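Local coordinates for protein flavoredoxin (Methanosarcina acetivorans, PDB 3BNK) that binds FMN and, as a flavoprotein of the flavoredoxin family, probably takes part in electron transport, at the interface of chains A and B. Residues are numbered along the deposited sequence; one frame, centred on the assembly and turned at random. Chains: chain A/B, Flavoredoxin.

The interface of chains A and B. Residues chain A 10, 36, 52, 129-130; chain B 39-43.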
# COMPACT_ATOMS: atom_id res chain seq x y z
N ASN A 10 15.35 5.36 3.78
CA ASN A 10 14.34 4.55 4.45
C ASN A 10 13.01 5.34 4.51
O ASN A 10 12.62 5.87 5.55
CB ASN A 10 14.84 4.12 5.83
CG ASN A 10 13.95 3.07 6.49
OD1 ASN A 10 14.10 2.78 7.69
ND2 ASN A 10 13.05 2.47 5.73
N TRP A 36 2.50 -2.86 5.16
CA TRP A 36 3.19 -3.24 3.93
C TRP A 36 2.38 -4.29 3.19
O TRP A 36 2.72 -5.49 3.18
CB TRP A 36 4.59 -3.76 4.26
CG TRP A 36 5.55 -2.71 4.83
CD1 TRP A 36 5.23 -1.48 5.35
CD2 TRP A 36 6.97 -2.84 4.96
NE1 TRP A 36 6.36 -0.84 5.79
CE2 TRP A 36 7.45 -1.65 5.56
CE3 TRP A 36 7.89 -3.85 4.63
CZ2 TRP A 36 8.82 -1.43 5.83
CZ3 TRP A 36 9.25 -3.62 4.89
CH2 TRP A 36 9.69 -2.42 5.49
N ASN A 52 8.57 -8.70 8.47
CA ASN A 52 9.92 -8.87 9.00
C ASN A 52 10.24 -10.30 9.46
O ASN A 52 9.45 -10.97 10.13
CB ASN A 52 10.25 -7.83 10.08
CG ASN A 52 11.76 -7.57 10.18
OD1 ASN A 52 12.51 -8.39 10.69
ND2 ASN A 52 12.20 -6.43 9.66
N THR A 129 15.70 -8.83 4.84
CA THR A 129 15.15 -8.68 6.20
C THR A 129 13.66 -9.05 6.33
O THR A 129 13.11 -9.07 7.44
CB THR A 129 15.36 -7.24 6.78
OG1 THR A 129 14.90 -6.25 5.85
CG2 THR A 129 16.82 -6.99 7.13
N ASN A 130 13.02 -9.32 5.20
CA ASN A 130 11.58 -9.51 5.16
C ASN A 130 11.21 -10.62 4.22
O ASN A 130 11.78 -10.71 3.12
CB ASN A 130 10.89 -8.26 4.63
CG ASN A 130 11.03 -7.06 5.52
OD1 ASN A 130 12.10 -6.46 5.61
ND2 ASN A 130 9.92 -6.65 6.15
N ARG B 39 5.95 -0.74 0.60
CA ARG B 39 7.25 -1.23 1.09
C ARG B 39 7.26 -2.76 1.11
O ARG B 39 6.22 -3.42 1.27
CB ARG B 39 7.63 -0.63 2.44
CG ARG B 39 8.16 0.81 2.37
CD ARG B 39 9.56 0.90 1.74
NE ARG B 39 10.58 0.21 2.53
CZ ARG B 39 11.32 0.80 3.48
NH1 ARG B 39 11.15 2.09 3.76
NH2 ARG B 39 12.21 0.10 4.16
N VAL B 40 8.44 -3.31 0.87
CA VAL B 40 8.62 -4.74 0.76
C VAL B 40 9.69 -5.20 1.75
O VAL B 40 9.51 -6.20 2.48
CB VAL B 40 9.00 -5.11 -0.70
CG1 VAL B 40 9.49 -6.54 -0.80
CG2 VAL B 40 7.80 -4.89 -1.64
N ASN B 41 10.80 -4.46 1.79
CA ASN B 41 11.96 -4.81 2.62
C ASN B 41 12.43 -3.61 3.43
O ASN B 41 12.40 -2.48 2.94
CB ASN B 41 13.11 -5.34 1.73
CG ASN B 41 14.19 -6.10 2.52
OD1 ASN B 41 15.34 -5.65 2.62
ND2 ASN B 41 13.83 -7.23 3.08
N ALA B 42 12.86 -3.87 4.66
CA ALA B 42 13.35 -2.82 5.56
C ALA B 42 14.77 -2.37 5.22
O ALA B 42 15.02 -1.18 5.09
CB ALA B 42 13.28 -3.30 6.99
N ASN B 43 15.69 -3.33 5.07
CA ASN B 43 17.10 -3.03 4.89
C ASN B 43 17.80 -4.04 3.98
O ASN B 43 17.84 -5.23 4.29
CB ASN B 43 17.80 -2.93 6.25
CG ASN B 43 19.21 -2.36 6.15
OD1 ASN B 43 19.57 -1.65 5.20
ND2 ASN B 43 20.03 -2.68 7.14
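B:Arg39 meets A:Trp36 at its first side-chain carbon and A:Asn10 at its tip, a worked example of how one bent side chain can serve an apolar and a polar part of the interface between the two copies in the deposited assembly, possibly a biological dimer. The two-fold related contact repeats with the chains exchanged. Beginning at CB, the arginine sets this methylene over the centre of one indole face, 3.3 Å from A:Trp36 CE2, as a CH-pi contact with both rings. CG passes out beyond the CE2 edge, above and between NE1 and CZ2, and bends at chi2 and chi3 carry the chain forward alongside the indole, toward its CZ2/CH2 end. The guanidinium plane lies 38° from the indole plane, with A:Trp36 CZ2 beneath one of its faces. NE and NH2 then turn inward within their own chain, gripping the carbonyl oxygen of B:Asn41 side-on; the NH2 bond is 2.9 Å to B:Asn41 O. This clasp fixes the rotation of the guanidinium and probably helps brace the end of strand 37-41. At the far edge, NH1 and NH2 both face A:Asn10 ND2, although the pairing of nitrogen with nitrogen makes that amide's modelled orientation doubtful; a flipped amide would offer its oxygen instead.

Where strand 37-41 ends, the backbone of B:Asn41 and B:Ala42 runs past the benzo edge of A:Trp36, and hydrogen bonding takes over. B:Ala42 N donates to the side-chain oxygen of A:Asn130, 2.9 Å from OD1, approaching from above the amide plane. The same oxygen also accepts from the hydroxyl of A:Thr129, so two donors hold the amide from different chains. A:Trp36 lies in the FMN-binding site, which places this contact beside the cofactor pocket. The hydroxyl itself is an acceptor across the interface: B:Asn43 N reaches A:Thr129 OG1 at 3.1 Å, with an angle of 160° at the hydrogen.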